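Local coordinates for death on curing protein (Enterobacteria phage P1, PDB 3DD7), which acts as the toxin of the Phd/Doc toxin-antitoxin pair, a Fic/DOC-family protein that probably blocks translation and is inhibited when the antitoxin Phd complements its fold, at residues A[13-27]-A[66-78]. The protein carries 2 engineered substitutions. Residues are numbered along the deposited sequence; the frame is centred on the assembly and turned at random. Where two conformers were deposited one is given.
Sequences HDANISRYGGLPGMS and YIFNDANKRTALN. Engineered in segment 66-78: Tyr66 (natural residue His).
His13 lies flat on Phe68 in an offset stack, ring centroids 3.7 Å apart and planes only 8° from parallel. CG of His13 sits anti to its own backbone N (chi1 167°), which carries the imidazole over the phenyl face; Ile17 CG1 covers the other imidazole face, and Ile67 CG2 backs the phenyl ring. Met26 lies alongside Phe68, its CG 3.8 Å from Phe68 CD1, and Ile17 CD1 packs on Ala71 CB.

Both imidazole nitrogens are tied in the ring plane: NE2 of His13 donates to Asp70 O (2.8 Å), and ND1 to the carboxylate of Asp14, fixing the ring's rotation. Arg74, bent at chi3, reaches the end of helix 6-20. Its NH1 and NH2 both grip Gly21 O within the guanidinium plane, and NH1 also meets Asn16 OD1 at 2.8 Å, nearly along the C=O axis though tilted from the guanidinium plane. Ala71 CB lies over the centre of one guanidinium face.

The Asp70 carboxylate takes the Leu23 N-H on the anti lone pair of OD2 (2.9 Å); backbone bonds from Asn69 N to Gly25 O and from Ser27 N to Ile67 O flank the single bridge of Met26 with Phe68.

Residues 66-74 match the Fic signature HxFxDxNKR, with the engineered Tyr66 in place of its natural histidine. Asn16 and Asn78 also hydrogen-bond the bound Phd peptide. The contact thus joins helix 6-20 and its following loop to the start of helix 72-86, the axes of segments 13-20 and 72-78 lying 120° apart, while Ile67 packs on helix 31-45 and Leu77 on helices 51-65 and 97-105.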
loop_
_atom_site.group_PDB
_atom_site.type_symbol
_atom_site.label_atom_id
_atom_site.label_comp_id
_atom_site.label_asym_id
_atom_site.label_seq_id
_atom_site.Cartn_x
_atom_site.Cartn_y
_atom_site.Cartn_z
ATOM N N HIS A 13 5.191 -1.228 7.665
ATOM C CA HIS A 13 5.723 0.124 7.897
ATOM C C HIS A 13 7.011 0.131 8.724
ATOM O O HIS A 13 7.996 0.773 8.345
ATOM C CB HIS A 13 4.672 1.001 8.571
ATOM C CG HIS A 13 5.216 2.286 9.119
ATOM N ND1 HIS A 13 5.698 2.405 10.403
ATOM C CD2 HIS A 13 5.300 3.519 8.574
ATOM C CE1 HIS A 13 6.087 3.646 10.617
ATOM N NE2 HIS A 13 5.857 4.347 9.521
ATOM N N ASP A 14 6.996 -0.564 9.859
ATOM C CA ASP A 14 8.114 -0.466 10.800
ATOM C C ASP A 14 9.364 -1.091 10.162
ATOM O O ASP A 14 10.471 -0.569 10.300
ATOM C CB ASP A 14 7.752 -1.165 12.101
ATOM C CG ASP A 14 6.705 -0.413 12.907
ATOM O OD1 ASP A 14 6.379 0.757 12.562
ATOM O OD2 ASP A 14 6.240 -1.012 13.906
ATOM N N ALA A 15 9.178 -2.187 9.425
ATOM C CA ALA A 15 10.316 -2.818 8.714
ATOM C C ALA A 15 10.877 -1.899 7.624
ATOM O O ALA A 15 12.091 -1.866 7.376
ATOM C CB ALA A 15 9.899 -4.146 8.134
ATOM N N ASN A 16 9.982 -1.162 6.978
ATOM C CA ASN A 16 10.356 -0.225 5.935
ATOM C C ASN A 16 11.149 0.949 6.526
ATOM O O ASN A 16 12.177 1.385 5.967
ATOM C CB ASN A 16 9.106 0.279 5.227
ATOM C CG ASN A 16 9.444 1.007 3.972
ATOM O OD1 ASN A 16 9.808 2.159 4.008
ATOM N ND2 ASN A 16 9.350 0.327 2.859
ATOM N N ILE A 17 10.692 1.433 7.674
ATOM C CA ILE A 17 11.379 2.532 8.367
ATOM C C ILE A 17 12.803 2.095 8.721
ATOM O O ILE A 17 13.761 2.856 8.525
ATOM C CB ILE A 17 10.601 2.988 9.644
ATOM C CG1 ILE A 17 9.349 3.799 9.250
ATOM C CG2 ILE A 17 11.511 3.753 10.651
ATOM C CD1 ILE A 17 9.614 5.152 8.642
ATOM N N SER A 18 12.913 0.874 9.242
ATOM C CA SER A 18 14.192 0.302 9.656
ATOM C C SER A 18 15.164 0.194 8.480
ATOM O O SER A 18 16.344 0.526 8.596
ATOM C CB SER A 18 13.970 -1.078 10.285
ATOM O OG SER A 18 15.165 -1.588 10.854
ATOM N N ARG A 19 14.661 -0.256 7.345
ATOM C CA ARG A 19 15.515 -0.535 6.204
ATOM C C ARG A 19 15.895 0.736 5.444
ATOM O O ARG A 19 17.059 0.913 5.069
ATOM C CB ARG A 19 14.850 -1.574 5.292
ATOM C CG ARG A 19 15.575 -1.794 3.985
ATOM C CD ARG A 19 15.247 -3.127 3.427
ATOM N NE ARG A 19 15.733 -3.253 2.050
ATOM C CZ ARG A 19 15.614 -4.360 1.344
ATOM N NH1 ARG A 19 15.091 -5.442 1.915
ATOM N NH2 ARG A 19 16.038 -4.397 0.076
ATOM N N TYR A 20 14.921 1.622 5.250
ATOM C CA TYR A 20 15.084 2.791 4.375
ATOM C C TYR A 20 15.175 4.133 5.101
ATOM O O TYR A 20 15.574 5.145 4.507
ATOM C CB TYR A 20 13.947 2.833 3.359
ATOM C CG TYR A 20 13.961 1.647 2.416
ATOM C CD1 TYR A 20 14.889 1.557 1.380
ATOM C CD2 TYR A 20 13.035 0.620 2.558
ATOM C CE1 TYR A 20 14.884 0.450 0.498
ATOM C CE2 TYR A 20 13.041 -0.476 1.711
ATOM C CZ TYR A 20 13.947 -0.553 0.683
ATOM O OH TYR A 20 13.902 -1.647 -0.129
ATOM N N GLY A 21 14.788 4.144 6.371
ATOM C CA GLY A 21 14.843 5.364 7.165
ATOM C C GLY A 21 13.511 6.086 7.272
ATOM O O GLY A 21 12.564 5.805 6.531
ATOM N N GLY A 22 13.459 7.031 8.200
ATOM C CA GLY A 22 12.261 7.845 8.433
ATOM C C GLY A 22 11.899 7.919 9.906
ATOM O O GLY A 22 12.435 7.173 10.733
ATOM N N LEU A 23 10.969 8.808 10.238
ATOM C CA LEU A 23 10.500 8.944 11.618
ATOM C C LEU A 23 9.630 7.764 12.040
ATOM O O LEU A 23 8.764 7.324 11.272
ATOM C CB LEU A 23 9.712 10.231 11.794
ATOM C CG LEU A 23 10.396 11.548 11.434
ATOM C CD1 LEU A 23 9.362 12.647 11.618
ATOM C CD2 LEU A 23 11.646 11.807 12.272
ATOM N N PRO A 24 9.877 7.230 13.250
ATOM C CA PRO A 24 9.104 6.069 13.693
ATOM C C PRO A 24 7.714 6.453 14.188
ATOM O O PRO A 24 7.459 7.632 14.492
ATOM C CB PRO A 24 9.937 5.534 14.864
ATOM C CG PRO A 24 10.575 6.787 15.454
ATOM C CD PRO A 24 10.910 7.627 14.233
ATOM N N GLY A 25 6.832 5.458 14.266
ATOM C CA GLY A 25 5.647 5.560 15.109
ATOM C C GLY A 25 4.355 5.915 14.403
ATOM O O GLY A 25 4.360 6.382 13.256
ATOM N N MET A 26 3.251 5.729 15.119
ATOM C CA MET A 26 1.924 6.012 14.578
ATOM C C MET A 26 1.411 7.388 15.006
ATOM O O MET A 26 1.662 7.830 16.126
ATOM C CB MET A 26 0.945 4.887 14.944
ATOM C CG MET A 26 1.274 3.561 14.241
ATOM S SD MET A 26 0.218 2.147 14.623
ATOM C CE MET A 26 0.456 1.990 16.392
ATOM N N SER A 27 0.698 8.055 14.095
ATOM C CA SER A 27 0.128 9.386 14.343
ATOM C C SER A 27 -0.891 9.369 15.464
ATOM O O SER A 27 -0.991 10.311 16.244
ATOM C CB SER A 27 -0.571 9.923 13.090
ATOM O OG SER A 27 0.344 10.151 12.038
ATOM N N TYR A 66 -2.717 8.967 6.806
ATOM C CA TYR A 66 -1.798 9.511 7.825
ATOM C C TYR A 66 -1.833 8.676 9.100
ATOM O O TYR A 66 -1.963 9.186 10.213
ATOM C CB TYR A 66 -2.087 10.997 8.108
ATOM C CG TYR A 66 -1.906 11.869 6.884
ATOM C CD1 TYR A 66 -2.959 12.071 5.996
ATOM C CD2 TYR A 66 -0.671 12.461 6.599
ATOM C CE1 TYR A 66 -2.807 12.852 4.859
ATOM C CE2 TYR A 66 -0.498 13.257 5.457
ATOM C CZ TYR A 66 -1.576 13.446 4.591
ATOM O OH TYR A 66 -1.440 14.225 3.457
ATOM N N ILE A 67 -1.740 7.368 8.907
ATOM C CA ILE A 67 -1.658 6.432 10.025
ATOM C C ILE A 67 -0.326 6.606 10.770
ATOM O O ILE A 67 -0.254 6.434 11.998
ATOM C CB ILE A 67 -1.791 4.991 9.501
ATOM C CG1 ILE A 67 -3.162 4.793 8.846
ATOM C CG2 ILE A 67 -1.525 3.951 10.593
ATOM C CD1 ILE A 67 -3.215 3.576 7.968
ATOM N N PHE A 68 0.711 6.973 10.016
ATOM C CA PHE A 68 2.084 7.019 10.532
ATOM C C PHE A 68 2.669 8.426 10.494
ATOM O O PHE A 68 2.220 9.289 9.736
ATOM C CB PHE A 68 2.972 6.060 9.720
ATOM C CG PHE A 68 2.449 4.654 9.672
ATOM C CD1 PHE A 68 2.652 3.799 10.745
ATOM C CD2 PHE A 68 1.739 4.179 8.552
ATOM C CE1 PHE A 68 2.184 2.485 10.734
ATOM C CE2 PHE A 68 1.257 2.868 8.537
ATOM C CZ PHE A 68 1.448 2.033 9.610
ATOM N N ASN A 69 3.684 8.650 11.324
ATOM C CA ASN A 69 4.419 9.903 11.309
ATOM C C ASN A 69 5.200 10.067 10.016
ATOM O O ASN A 69 5.468 11.186 9.577
ATOM C CB ASN A 69 5.393 9.942 12.473
ATOM C CG ASN A 69 4.695 9.995 13.829
ATOM O OD1 ASN A 69 5.081 9.283 14.760
ATOM N ND2 ASN A 69 3.693 10.841 13.951
ATOM N N ASP A 70 5.577 8.943 9.423
ATOM C CA ASP A 70 6.404 8.955 8.225
ATOM C C ASP A 70 6.209 7.656 7.458
ATOM O O ASP A 70 5.681 6.684 7.996
ATOM C CB ASP A 70 7.878 9.147 8.621
ATOM C CG ASP A 70 8.744 9.689 7.490
ATOM O OD1 ASP A 70 8.218 9.921 6.388
ATOM O OD2 ASP A 70 9.963 9.886 7.722
ATOM N N ALA A 71 6.637 7.675 6.199
ATOM C CA ALA A 71 6.617 6.527 5.298
ATOM C C ALA A 71 5.192 6.021 5.037
ATOM O O ALA A 71 4.973 4.829 4.820
ATOM C CB ALA A 71 7.527 5.405 5.825
ATOM N N ASN A 72 4.213 6.929 5.069
ATOM C CA ASN A 72 2.860 6.566 4.676
ATOM C C ASN A 72 2.775 6.171 3.214
ATOM O O ASN A 72 2.098 5.194 2.866
ATOM C CB ASN A 72 1.887 7.709 4.966
ATOM C CG ASN A 72 1.728 7.961 6.429
ATOM O OD1 ASN A 72 1.170 7.152 7.142
ATOM N ND2 ASN A 72 2.187 9.126 6.884
ATOM N N LYS A 73 3.438 6.932 2.353
ATOM C CA LYS A 73 3.398 6.599 0.921
ATOM C C LYS A 73 4.105 5.273 0.648
ATOM O O LYS A 73 3.580 4.424 -0.089
ATOM C CB LYS A 73 3.962 7.726 0.056
ATOM C CG LYS A 73 3.115 9.014 0.091
ATOM C CD LYS A 73 3.745 10.114 -0.741
ATOM C CE LYS A 73 5.078 10.624 -0.173
ATOM N NZ LYS A 73 4.822 11.581 0.941
ATOM N N ARG A 74 5.284 5.085 1.241
ATOM C CA ARG A 74 5.985 3.805 1.080
ATOM C C ARG A 74 5.119 2.644 1.547
ATOM O O ARG A 74 5.022 1.616 0.862
ATOM C CB ARG A 74 7.333 3.812 1.799
ATOM C CG ARG A 74 8.430 4.455 0.973
ATOM C CD ARG A 74 9.717 4.497 1.818
ATOM N NE ARG A 74 9.760 5.655 2.711
ATOM C CZ ARG A 74 10.444 5.713 3.859
ATOM N NH1 ARG A 74 11.059 4.640 4.338
ATOM N NH2 ARG A 74 10.481 6.844 4.551
ATOM N N THR A 75 4.456 2.823 2.688
ATOM C CA THR A 75 3.680 1.735 3.271
ATOM C C THR A 75 2.476 1.492 2.381
ATOM O O THR A 75 2.112 0.350 2.149
ATOM C CB THR A 75 3.296 2.045 4.734
ATOM O OG1 THR A 75 4.509 2.252 5.495
ATOM C CG2 THR A 75 2.448 0.910 5.336
ATOM N N ALA A 76 1.905 2.575 1.847
ATOM C CA ALA A 76 0.745 2.489 0.950
ATOM C C ALA A 76 1.110 1.617 -0.264
ATOM O O ALA A 76 0.456 0.619 -0.536
ATOM C CB ALA A 76 0.332 3.868 0.500
ATOM N N LEU A 77 2.202 1.991 -0.936
ATOM C CA LEU A 77 2.679 1.295 -2.137
ATOM C C LEU A 77 3.027 -0.184 -1.898
ATOM O O LEU A 77 2.520 -1.070 -2.592
ATOM C CB LEU A 77 3.868 2.031 -2.766
ATOM C CG LEU A 77 4.440 1.338 -4.000
ATOM C CD1 LEU A 77 3.358 1.193 -5.087
ATOM C CD2 LEU A 77 5.618 2.115 -4.531
ATOM N N ASN A 78 3.879 -0.429 -0.912
ATOM C CA ASN A 78 4.337 -1.785 -0.619
ATOM C C ASN A 78 3.187 -2.686 -0.174
ATOM O O ASN A 78 3.153 -3.858 -0.562
ATOM C CB ASN A 78 5.476 -1.761 0.419
ATOM C CG ASN A 78 6.785 -1.204 -0.150
ATOM O OD1 ASN A 78 7.669 -1.964 -0.578
ATOM N ND2 ASN A 78 6.929 0.108 -0.132
#